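PDB 3H2I: esterase from Xanthomonas oryzae pv. oryzae, which is an esterase that degrades rice cell walls and contributes to the virulence of the bacterium. Local coordinates for residues 2-7 / 148-153; 20-25 / 37-42; 203-208 / 383-388; 209-214 / 316-321. The protein carries 1 engineered substitution. All blocks are in the same frame, centred on the assembly; numbering follows the deposited sequence.

Interaction 1: 2-7 / 148-153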
loop_
_atom_site.group_PDB
_atom_site.type_symbol
_atom_site.label_atom_id
_atom_site.label_comp_id
_atom_site.label_asym_id
_atom_site.label_seq_id
_atom_site.Cartn_x
_atom_site.Cartn_y
_atom_site.Cartn_z
ATOM N N PRO A 2 -26.221 4.474 2.134
ATOM C CA PRO A 2 -25.296 5.457 2.741
ATOM C C PRO A 2 -24.313 5.909 1.672
ATOM O O PRO A 2 -23.729 5.080 0.982
ATOM C CB PRO A 2 -24.557 4.751 3.870
ATOM C CG PRO A 2 -25.458 3.547 4.142
ATOM C CD PRO A 2 -26.040 3.160 2.774
ATOM N N ALA A 3 -24.131 7.219 1.536
ATOM C CA ALA A 3 -23.214 7.758 0.537
ATOM C C ALA A 3 -21.753 7.379 0.802
ATOM O O ALA A 3 -21.325 7.281 1.949
ATOM C CB ALA A 3 -23.351 9.273 0.477
ATOM N N ARG A 4 -21.000 7.152 -0.273
ATOM C CA ARG A 4 -19.588 6.798 -0.165
ATOM C C ARG A 4 -18.867 7.838 0.680
ATOM O O ARG A 4 -19.034 9.035 0.470
ATOM C CB ARG A 4 -18.928 6.751 -1.549
ATOM C CG ARG A 4 -19.274 5.540 -2.409
ATOM C CD ARG A 4 -18.472 5.556 -3.714
ATOM N NE ARG A 4 -17.029 5.602 -3.468
ATOM C CZ ARG A 4 -16.097 5.640 -4.417
ATOM N NH1 ARG A 4 -16.438 5.636 -5.700
ATOM N NH2 ARG A 4 -14.812 5.675 -4.080
ATOM N N GLY A 5 -18.070 7.380 1.638
ATOM C CA GLY A 5 -17.327 8.308 2.473
ATOM C C GLY A 5 -18.032 8.746 3.738
ATOM O O GLY A 5 -17.460 9.480 4.542
ATOM N N THR A 6 -19.270 8.297 3.920
ATOM C CA THR A 6 -20.038 8.653 5.107
ATOM C C THR A 6 -19.362 8.119 6.360
ATOM O O THR A 6 -19.094 6.923 6.478
ATOM C CB THR A 6 -21.478 8.090 5.043
ATOM O OG1 THR A 6 -22.190 8.712 3.964
ATOM C CG2 THR A 6 -22.208 8.356 6.347
ATOM N N LEU A 7 -19.082 9.020 7.292
ATOM C CA LEU A 7 -18.442 8.660 8.546
ATOM C C LEU A 7 -19.441 7.891 9.403
ATOM O O LEU A 7 -20.490 8.425 9.765
ATOM C CB LEU A 7 -17.998 9.928 9.276
ATOM C CG LEU A 7 -17.270 9.767 10.608
ATOM C CD1 LEU A 7 -15.884 9.160 10.391
ATOM C CD2 LEU A 7 -17.149 11.132 11.269
ATOM N N THR A 148 -9.391 4.143 -0.237
ATOM C CA THR A 148 -8.529 5.253 0.147
ATOM C C THR A 148 -9.252 6.579 -0.031
ATOM O O THR A 148 -9.188 7.449 0.848
ATOM C CB THR A 148 -7.231 5.263 -0.683
ATOM O OG1 THR A 148 -6.522 4.039 -0.465
ATOM C CG2 THR A 148 -6.337 6.423 -0.274
ATOM N N ILE A 149 -9.940 6.731 -1.163
ATOM C CA ILE A 149 -10.695 7.951 -1.447
ATOM C C ILE A 149 -11.734 8.168 -0.344
ATOM O O ILE A 149 -11.803 9.228 0.280
ATOM C CB ILE A 149 -11.491 7.852 -2.774
ATOM C CG1 ILE A 149 -10.559 7.597 -3.961
ATOM C CG2 ILE A 149 -12.320 9.116 -2.962
ATOM C CD1 ILE A 149 -9.626 8.713 -4.274
ATOM N N ASP A 150 -12.552 7.150 -0.124
ATOM C CA ASP A 150 -13.604 7.221 0.872
ATOM C C ASP A 150 -13.073 7.387 2.295
ATOM O O ASP A 150 -13.775 7.913 3.161
ATOM C CB ASP A 150 -14.499 5.989 0.749
ATOM C CG ASP A 150 -15.298 5.981 -0.549
ATOM O OD1 ASP A 150 -15.873 4.930 -0.907
ATOM O OD2 ASP A 150 -15.362 7.038 -1.212
ATOM N N ALA A 151 -11.836 6.956 2.540
ATOM C CA ALA A 151 -11.246 7.109 3.871
ATOM C C ALA A 151 -10.971 8.591 4.111
ATOM O O ALA A 151 -11.219 9.119 5.194
ATOM C CB ALA A 151 -9.939 6.308 3.985
ATOM N N MET A 152 -10.449 9.253 3.088
ATOM C CA MET A 152 -10.143 10.670 3.174
ATOM C C MET A 152 -11.434 11.466 3.293
ATOM O O MET A 152 -11.487 12.483 3.986
ATOM C CB MET A 152 -9.353 11.103 1.943
ATOM C CG MET A 152 -7.988 10.426 1.849
ATOM S SD MET A 152 -6.984 11.073 0.504
ATOM C CE MET A 152 -6.112 12.344 1.350
ATOM N N ARG A 153 -12.479 11.002 2.615
ATOM C CA ARG A 153 -13.767 11.678 2.691
ATOM C C ARG A 153 -14.270 11.650 4.128
ATOM O O ARG A 153 -14.648 12.682 4.684
ATOM C CB ARG A 153 -14.785 11.004 1.762
ATOM C CG ARG A 153 -14.628 11.433 0.320
ATOM C CD ARG A 153 -15.533 10.671 -0.631
ATOM N NE ARG A 153 -15.380 11.169 -1.996
ATOM C CZ ARG A 153 -15.753 10.503 -3.086
ATOM N NH1 ARG A 153 -16.299 9.304 -2.978
ATOM N NH2 ARG A 153 -15.575 11.038 -4.288
HETATM O O HOH W 1 -18.082 12.096 5.011
#
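The guanidinium of R4 takes the carboxylate of D150 at its edge, close to its own plane, while NH1 of R153 lies over one face, offset toward the rim. The guanidinium of R153 in turn has CG2 of I149 over the centre of one face. R4 and D150 meet with their flat groups steeply inclined, 73° apart. The main bond is from R4 NE to the syn lone pair of D150 OD1, 2.9 Å long; those from R4 NE and NH2 to D150 OD2 are weak. A bend at chi3 (57°) in an otherwise extended R4 chain turns NE back toward the helix. R153 NH1 adds a weak bond to D150 OD2 at 3.0 Å, making a three-residue salt-bridge network in which the acid probably offsets the like charges of the two arginines, whose R4 NE and R153 NH1 stand 3.8 Å apart. D150 OD1 also accepts from T53, and NE of R153 pairs with E196.

Segment 2-7 meets the helix at a type II beta turn from A3 to T6, just ahead of strand 7-16. G5 suits its position: its positive phi (91°) is one glycine readily adopts, and with no side chain G5 CA can pack 3.8 Å from R153 CB. T6 supports the turn from within, its OG1 and N both reaching A3 O from one face of the carbonyl. A water donates to G5 O and weakly to R153 O.

Interaction 2: 20-25 / 37-42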
loop_
_atom_site.group_PDB
_atom_site.type_symbol
_atom_site.label_atom_id
_atom_site.label_comp_id
_atom_site.label_asym_id
_atom_site.label_seq_id
_atom_site.Cartn_x
_atom_site.Cartn_y
_atom_site.Cartn_z
ATOM N N ALA A 20 7.836 13.562 23.351
ATOM C CA ALA A 20 7.783 12.109 23.370
ATOM C C ALA A 20 8.261 11.585 22.021
ATOM O O ALA A 20 9.093 10.680 21.953
ATOM C CB ALA A 20 6.356 11.637 23.645
ATOM N N ILE A 21 7.739 12.175 20.949
ATOM C CA ILE A 21 8.102 11.769 19.602
ATOM C C ILE A 21 9.589 12.010 19.365
ATOM O O ILE A 21 10.278 11.140 18.835
ATOM C CB ILE A 21 7.250 12.529 18.548
ATOM C CG1 ILE A 21 5.775 12.136 18.704
ATOM C CG2 ILE A 21 7.730 12.212 17.142
ATOM C CD1 ILE A 21 4.829 12.819 17.727
ATOM N N SER A 22 10.092 13.178 19.760
ATOM C CA SER A 22 11.514 13.464 19.583
ATOM C C SER A 22 12.343 12.452 20.369
ATOM O O SER A 22 13.435 12.074 19.948
ATOM C CB SER A 22 11.856 14.879 20.052
ATOM O OG SER A 22 11.430 15.847 19.113
ATOM N N ALA A 23 11.822 12.019 21.512
ATOM C CA ALA A 23 12.514 11.034 22.328
ATOM C C ALA A 23 12.620 9.751 21.508
ATOM O O ALA A 23 13.673 9.111 21.460
ATOM C CB ALA A 23 11.737 10.775 23.610
ATOM N N MET A 24 11.513 9.383 20.867
ATOM C CA MET A 24 11.467 8.190 20.029
ATOM C C MET A 24 12.523 8.277 18.930
ATOM O O MET A 24 13.273 7.332 18.696
ATOM C CB MET A 24 10.084 8.048 19.390
ATOM C CG MET A 24 8.972 7.710 20.368
ATOM S SD MET A 24 7.375 7.564 19.538
ATOM C CE MET A 24 6.274 8.362 20.725
ATOM N N LEU A 25 12.575 9.421 18.261
ATOM C CA LEU A 25 13.532 9.624 17.189
ATOM C C LEU A 25 14.961 9.464 17.689
ATOM O O LEU A 25 15.843 9.033 16.942
ATOM C CB LEU A 25 13.333 11.009 16.573
ATOM C CG LEU A 25 12.004 11.162 15.830
ATOM C CD1 LEU A 25 11.823 12.598 15.365
ATOM C CD2 LEU A 25 11.980 10.202 14.647
ATOM N N PRO A 37 19.895 13.758 13.909
ATOM C CA PRO A 37 18.928 13.499 14.981
ATOM C C PRO A 37 17.686 14.381 14.839
ATOM O O PRO A 37 17.605 15.464 15.415
ATOM C CB PRO A 37 19.727 13.809 16.244
ATOM C CG PRO A 37 21.116 13.418 15.854
ATOM C CD PRO A 37 21.240 13.997 14.463
ATOM N N GLU A 38 16.720 13.895 14.070
ATOM C CA GLU A 38 15.479 14.614 13.803
ATOM C C GLU A 38 14.631 14.875 15.049
ATOM O O GLU A 38 14.535 14.034 15.941
ATOM C CB GLU A 38 14.662 13.821 12.783
ATOM C CG GLU A 38 13.785 14.663 11.890
ATOM C CD GLU A 38 13.081 13.830 10.835
ATOM O OE1 GLU A 38 12.035 13.220 11.152
ATOM O OE2 GLU A 38 13.586 13.781 9.693
ATOM N N GLN A 39 14.009 16.048 15.100
ATOM C CA GLN A 39 13.153 16.410 16.226
ATOM C C GLN A 39 11.724 16.667 15.758
ATOM O O GLN A 39 11.501 17.321 14.741
ATOM C CB GLN A 39 13.682 17.666 16.928
ATOM C CG GLN A 39 15.060 17.513 17.560
ATOM C CD GLN A 39 15.455 18.737 18.376
ATOM O OE1 GLN A 39 14.794 19.083 19.362
ATOM N NE2 GLN A 39 16.534 19.401 17.963
ATOM N N ALA A 40 10.757 16.148 16.505
ATOM C CA ALA A 40 9.355 16.340 16.165
ATOM C C ALA A 40 9.043 17.825 16.242
ATOM O O ALA A 40 9.683 18.567 16.985
ATOM C CB ALA A 40 8.468 15.572 17.135
ATOM N N LYS A 41 8.063 18.256 15.464
ATOM C CA LYS A 41 7.654 19.651 15.455
ATOM C C LYS A 41 6.224 19.717 15.979
ATOM O O LYS A 41 5.787 20.733 16.525
ATOM C CB LYS A 41 7.697 20.200 14.025
ATOM C CG LYS A 41 7.270 21.654 13.902
ATOM C CD LYS A 41 7.221 22.134 12.447
ATOM C CE LYS A 41 5.908 21.765 11.762
ATOM N NZ LYS A 41 5.765 22.412 10.418
ATOM N N CYS A 42 5.515 18.602 15.848
ATOM C CA CYS A 42 4.121 18.541 16.242
ATOM C C CYS A 42 3.752 17.473 17.253
ATOM O O CYS A 42 4.404 16.431 17.342
ATOM C CB CYS A 42 3.273 18.317 14.985
ATOM S SG CYS A 42 3.549 19.553 13.682
#
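With S22 OG anti to its carbonyl carbon (chi1 -76°), the hydroxyl oxygen stands at the flank of helix 20-25 and accepts from A40 N at 2.7 Å, with an N-H...O angle of 140°. The same kind of rotamer in L25 (chi1 -67°), followed by an extended chi2, sends CD1 along the passing backbone until it lies 3.1 Å from E38 O. Serine suits the first place because it is short enough to take up a backbone N-H of the loop beside the helix; its OG also has a weak bond with R18 O one turn earlier. Around this polar point aliphatic side chains rest on the loop's methyl and backbone carbonyls. In I21 the CG2 branch presses on A40 CB at 3.4 Å, tighter than usual for two carbons, while the longer branch carries CD1 to within 3.7 Å of C42 O. The small methyl of A40 lets the loop come this close to the beta-branched residue.

E38 runs past L25 with its CB 4.0 Å from L25 CD1, and its carboxylate forms salt bridges with R389 and R112. I21 and L25 also pack on helix 108-114, and the backbones of K41 and C42 bond to S115 just beyond it. C42, disulfide-bonded to C75, passes the chain directly into strand 43-54, so helix 18-26 is folded back against the approach to that strand.

Interaction 3: 203-208 / 383-388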
loop_
_atom_site.group_PDB
_atom_site.type_symbol
_atom_site.label_atom_id
_atom_site.label_comp_id
_atom_site.label_asym_id
_atom_site.label_seq_id
_atom_site.Cartn_x
_atom_site.Cartn_y
_atom_site.Cartn_z
ATOM N N ALA A 203 3.817 10.235 -3.875
ATOM C CA ALA A 203 5.085 9.564 -3.635
ATOM C C ALA A 203 4.973 8.062 -3.365
ATOM O O ALA A 203 5.194 7.595 -2.244
ATOM C CB ALA A 203 5.826 10.254 -2.479
ATOM N N PRO A 204 4.620 7.282 -4.393
ATOM C CA PRO A 204 4.498 5.829 -4.228
ATOM C C PRO A 204 5.845 5.217 -3.818
ATOM O O PRO A 204 6.880 5.502 -4.430
ATOM C CB PRO A 204 4.062 5.365 -5.612
ATOM C CG PRO A 204 3.249 6.533 -6.108
ATOM C CD PRO A 204 4.097 7.714 -5.700
ATOM N N ILE A 205 5.837 4.382 -2.786
ATOM C CA ILE A 205 7.069 3.753 -2.325
ATOM C C ILE A 205 7.127 2.252 -2.575
ATOM O O ILE A 205 6.270 1.500 -2.115
ATOM C CB ILE A 205 7.285 3.985 -0.811
ATOM C CG1 ILE A 205 7.342 5.487 -0.524
ATOM C CG2 ILE A 205 8.561 3.279 -0.345
ATOM C CD1 ILE A 205 7.481 5.827 0.946
ATOM N N SER A 206 8.147 1.828 -3.317
ATOM C CA SER A 206 8.388 0.414 -3.610
ATOM C C SER A 206 7.167 -0.408 -4.022
ATOM O O SER A 206 6.979 -1.531 -3.551
ATOM C CB SER A 206 9.050 -0.232 -2.389
ATOM O OG SER A 206 10.091 0.590 -1.873
ATOM N N GLY A 207 6.346 0.138 -4.913
ATOM C CA GLY A 207 5.161 -0.577 -5.348
ATOM C C GLY A 207 5.314 -1.279 -6.688
ATOM O O GLY A 207 6.154 -0.902 -7.499
ATOM N N PRO A 208 4.519 -2.327 -6.938
ATOM C CA PRO A 208 4.609 -3.045 -8.212
ATOM C C PRO A 208 3.689 -2.431 -9.269
ATOM O O PRO A 208 2.703 -3.050 -9.672
ATOM C CB PRO A 208 4.186 -4.461 -7.832
ATOM C CG PRO A 208 3.119 -4.206 -6.810
ATOM C CD PRO A 208 3.724 -3.089 -5.956
ATOM N N SER A 383 12.978 4.688 5.141
ATOM C CA SER A 383 14.019 5.350 4.371
ATOM C C SER A 383 13.399 6.223 3.284
ATOM O O SER A 383 13.757 7.389 3.134
ATOM C CB SER A 383 14.946 4.311 3.741
ATOM O OG SER A 383 15.975 4.950 3.017
ATOM N N CYS A 384 12.459 5.659 2.532
ATOM C CA CYS A 384 11.804 6.391 1.461
ATOM C C CYS A 384 10.821 7.444 1.965
ATOM O O CYS A 384 10.553 8.428 1.274
ATOM C CB CYS A 384 11.084 5.425 0.520
ATOM S SG CYS A 384 12.107 4.762 -0.838
ATOM N N ILE A 385 10.276 7.236 3.162
ATOM C CA ILE A 385 9.340 8.202 3.740
ATOM C C ILE A 385 10.063 9.527 3.934
ATOM O O ILE A 385 9.558 10.587 3.566
ATOM C CB ILE A 385 8.816 7.745 5.122
ATOM C CG1 ILE A 385 7.887 6.538 4.963
ATOM C CG2 ILE A 385 8.091 8.897 5.813
ATOM C CD1 ILE A 385 6.734 6.794 4.060
ATOM N N VAL A 386 11.252 9.445 4.521
ATOM C CA VAL A 386 12.073 10.619 4.782
ATOM C C VAL A 386 12.462 11.306 3.477
ATOM O O VAL A 386 12.334 12.522 3.346
ATOM C CB VAL A 386 13.357 10.225 5.561
ATOM C CG1 VAL A 386 14.311 11.418 5.659
ATOM C CG2 VAL A 386 12.981 9.744 6.956
ATOM N N VAL A 387 12.923 10.516 2.511
ATOM C CA VAL A 387 13.349 11.045 1.221
ATOM C C VAL A 387 12.259 11.733 0.417
ATOM O O VAL A 387 12.454 12.865 -0.032
ATOM C CB VAL A 387 13.989 9.940 0.347
ATOM C CG1 VAL A 387 14.071 10.398 -1.103
ATOM C CG2 VAL A 387 15.389 9.619 0.878
ATOM N N VAL A 388 11.123 11.059 0.221
ATOM C CA VAL A 388 10.030 11.650 -0.543
ATOM C C VAL A 388 9.466 12.826 0.238
ATOM O O VAL A 388 9.013 13.811 -0.346
ATOM C CB VAL A 388 8.904 10.626 -0.840
ATOM C CG1 VAL A 388 9.487 9.414 -1.568
ATOM C CG2 VAL A 388 8.218 10.204 0.441
#
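I205 makes the tight end of this contact with two branches. Its CG2 rests 3.4 Å from C384 CB, and its CD1 meets I385 CD1 at 3.3 Å; both carbon pairs are closer than ordinary van der Waals contact. Anti to the carbonyl carbon (chi1 -59°), I205 CG1 carries CD1 out to the helix, where the two isoleucine side chains cross at about a right angle. I385 CB starts away from the strand, and the bent outer part of the chain returns to it. A beta-branched residue suits this place because its branches address two helix residues at once.

A second close point is A203 CB on V388 CB, 3.5 Å, which the compact alanine methyl permits. Between the two the fit is looser, I205 CD1 lying 4.5 Å from V388 CG2. On the helix's outer side S383, V386 and V387 are partly exposed and do not touch the strand, whereas the five touching residues are buried.

Strand 203-205 and helix 383-388 run nearly antiparallel, at 164°, as expected in an alpha/beta-hydrolase fold. The strand lies between 169-175 and 328-332 in the mixed sheet, and the C384-C331 disulfide ties helix 376-396 to the latter, while I385 touches helix 108-114.

Interaction 4: 209-214 / 316-321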
loop_
_atom_site.group_PDB
_atom_site.type_symbol
_atom_site.label_atom_id
_atom_site.label_comp_id
_atom_site.label_asym_id
_atom_site.label_seq_id
_atom_site.Cartn_x
_atom_site.Cartn_y
_atom_site.Cartn_z
ATOM N N TYR A 209 4.015 -1.219 -9.709
ATOM C CA TYR A 209 3.214 -0.514 -10.718
ATOM C C TYR A 209 3.101 -1.366 -11.978
ATOM O O TYR A 209 2.063 -1.390 -12.631
ATOM C CB TYR A 209 3.859 0.839 -11.046
ATOM C CG TYR A 209 4.462 1.502 -9.826
ATOM C CD1 TYR A 209 3.683 1.754 -8.692
ATOM C CD2 TYR A 209 5.833 1.779 -9.762
ATOM C CE1 TYR A 209 4.254 2.249 -7.522
ATOM C CE2 TYR A 209 6.412 2.275 -8.599
ATOM C CZ TYR A 209 5.616 2.502 -7.479
ATOM O OH TYR A 209 6.186 2.924 -6.305
ATOM N N ALA A 210 4.185 -2.055 -12.317
ATOM C CA ALA A 210 4.203 -2.945 -13.473
ATOM C C ALA A 210 3.952 -4.299 -12.822
ATOM O O ALA A 210 4.842 -5.144 -12.716
ATOM C CB ALA A 210 5.572 -2.906 -14.161
ATOM N N LEU A 211 2.721 -4.466 -12.356
ATOM C CA LEU A 211 2.282 -5.663 -11.656
ATOM C C LEU A 211 2.462 -6.968 -12.429
ATOM O O LEU A 211 3.045 -7.916 -11.923
ATOM C CB LEU A 211 0.818 -5.482 -11.237
ATOM C CG LEU A 211 0.205 -6.608 -10.413
ATOM C CD1 LEU A 211 1.092 -6.918 -9.214
ATOM C CD2 LEU A 211 -1.198 -6.209 -9.983
ATOM N N GLU A 212 1.946 -7.022 -13.649
ATOM C CA GLU A 212 2.088 -8.222 -14.463
ATOM C C GLU A 212 3.580 -8.495 -14.691
ATOM O O GLU A 212 4.036 -9.632 -14.558
ATOM C CB GLU A 212 1.354 -8.039 -15.800
ATOM C CG GLU A 212 1.635 -9.110 -16.838
ATOM C CD GLU A 212 0.874 -8.881 -18.132
ATOM O OE1 GLU A 212 0.638 -7.711 -18.494
ATOM O OE2 GLU A 212 0.518 -9.872 -18.799
ATOM N N GLN A 213 4.336 -7.445 -15.005
ATOM C CA GLN A 213 5.772 -7.579 -15.243
ATOM C C GLN A 213 6.508 -8.112 -14.021
ATOM O O GLN A 213 7.396 -8.963 -14.142
ATOM C CB GLN A 213 6.398 -6.237 -15.637
ATOM C CG GLN A 213 7.907 -6.354 -15.875
ATOM C CD GLN A 213 8.558 -5.032 -16.210
ATOM O OE1 GLN A 213 8.814 -4.211 -15.328
ATOM N NE2 GLN A 213 8.820 -4.813 -17.495
ATOM N N THR A 214 6.156 -7.603 -12.846
ATOM C CA THR A 214 6.802 -8.063 -11.617
ATOM C C THR A 214 6.675 -9.581 -11.443
ATOM O O THR A 214 7.663 -10.261 -11.171
ATOM C CB THR A 214 6.207 -7.370 -10.374
ATOM O OG1 THR A 214 6.477 -5.967 -10.443
ATOM C CG2 THR A 214 6.824 -7.932 -9.100
ATOM N N ARG A 316 -5.018 -6.249 -15.675
ATOM C CA ARG A 316 -6.062 -5.253 -15.424
ATOM C C ARG A 316 -5.683 -4.345 -14.263
ATOM O O ARG A 316 -6.266 -3.277 -14.078
ATOM C CB ARG A 316 -7.409 -5.920 -15.117
ATOM C CG ARG A 316 -7.884 -6.877 -16.191
ATOM C CD ARG A 316 -9.336 -7.277 -15.990
ATOM N NE ARG A 316 -9.552 -8.674 -16.344
ATOM C CZ ARG A 316 -10.735 -9.279 -16.338
ATOM N NH1 ARG A 316 -11.830 -8.605 -16.003
ATOM N NH2 ARG A 316 -10.815 -10.569 -16.636
ATOM N N ASN A 317 -4.698 -4.759 -13.482
ATOM C CA ASN A 317 -4.302 -3.942 -12.357
ATOM C C ASN A 317 -2.911 -3.334 -12.470
ATOM O O ASN A 317 -2.297 -2.969 -11.466
ATOM C CB ASN A 317 -4.486 -4.738 -11.061
ATOM C CG ASN A 317 -5.960 -4.980 -10.745
ATOM O OD1 ASN A 317 -6.681 -4.067 -10.330
ATOM N ND2 ASN A 317 -6.421 -6.209 -10.975
ATOM N N ASN A 318 -2.412 -3.229 -13.701
ATOM C CA ASN A 318 -1.127 -2.581 -13.925
ATOM C C ASN A 318 -1.485 -1.096 -13.845
ATOM O O ASN A 318 -2.641 -0.715 -14.067
ATOM C CB ASN A 318 -0.556 -2.882 -15.323
ATOM C CG ASN A 318 0.086 -4.261 -15.427
ATOM O OD1 ASN A 318 0.709 -4.750 -14.481
ATOM N ND2 ASN A 318 -0.044 -4.883 -16.592
ATOM N N LEU A 319 -0.509 -0.259 -13.523
ATOM C CA LEU A 319 -0.738 1.178 -13.428
ATOM C C LEU A 319 0.213 1.866 -14.404
ATOM O O LEU A 319 0.963 2.782 -14.040
ATOM C CB LEU A 319 -0.476 1.645 -11.990
ATOM C CG LEU A 319 -1.398 1.033 -10.927
ATOM C CD1 LEU A 319 -0.947 1.469 -9.531
ATOM C CD2 LEU A 319 -2.845 1.471 -11.193
ATOM N N LEU A 320 0.151 1.435 -15.661
ATOM C CA LEU A 320 1.051 1.951 -16.690
ATOM C C LEU A 320 0.485 2.830 -17.796
ATOM O O LEU A 320 1.132 3.786 -18.203
ATOM C CB LEU A 320 1.791 0.778 -17.337
ATOM C CG LEU A 320 2.451 -0.178 -16.343
ATOM C CD1 LEU A 320 3.088 -1.349 -17.084
ATOM C CD2 LEU A 320 3.481 0.583 -15.528
ATOM N N GLU A 321 -0.710 2.511 -18.285
ATOM C CA GLU A 321 -1.303 3.271 -19.384
ATOM C C GLU A 321 -2.050 4.550 -19.032
ATOM O O GLU A 321 -3.277 4.597 -19.107
ATOM C CB GLU A 321 -2.238 2.372 -20.190
ATOM C CG GLU A 321 -1.642 1.035 -20.524
ATOM C CD GLU A 321 -2.461 0.278 -21.542
ATOM O OE1 GLU A 321 -3.710 0.341 -21.475
ATOM O OE2 GLU A 321 -1.853 -0.389 -22.405
HETATM O O HOH W 2 3.282 -4.997 -15.758
#
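L319 N donates to Y209 O at 2.9 Å, almost straight (169°) and in the carbonyl plane, where the two backbones pass steeply across each other. Next to this bond A210 occupies the N-cap position of helix 211-218 and forms the centre of an inverse gamma turn. An alanine there offers no polar side chain to the helix start; N318 supplies one from the other segment. Its OD1 accepts from E212 N at 2.7 Å, on a lone pair in the amide plane, with an N-H...O angle of 172°. The N318 amide is thus held at its oxygen, which also takes a weak bond from a water that accepts from Q213 N. On the other side of the amide, N318 ND2 gives E212 OE1 a weak bond at 3.5 Å; the stronger polar partner of E212 is R311.

Leucines fill in around these bonds. L211, its CG anti to the backbone N (chi1 -176°), lies alongside N317 with CD2 3.8 Å from N317 CB. L320 brings CD1 to 4.1 Å from A210 CB and sets CD2 near Y209 O. At the far end of the first turn, T214 OG1 and N both donate to A210 O. An asparagine oxygen meeting a first-turn N-H is familiar from helix N-caps, but here it comes from the distant loop between helix 309-315 and strand 328-332.

Interactions 1, 3 and 4 are buried, whereas interaction 2 is only partly so; its centre lies about 25 Å from that of the chain, on the opposite side of it from interaction 4. Interactions 3 and 4 share one piece of chain: strand 198-205 leads into helix 211-218, and P204 O comes within 3.3 Å of Y209 OH. Nearest the centre, interaction 3 is wholly apolar; interaction 4, after the strand's end, turns to backbone and amide bonds. Interactions 1 and 2 involve the approaches to the antiparallel strands 7-16 and 43-54, one by charge, the other by a serine among methyls, with nearest atoms about 17 Å apart.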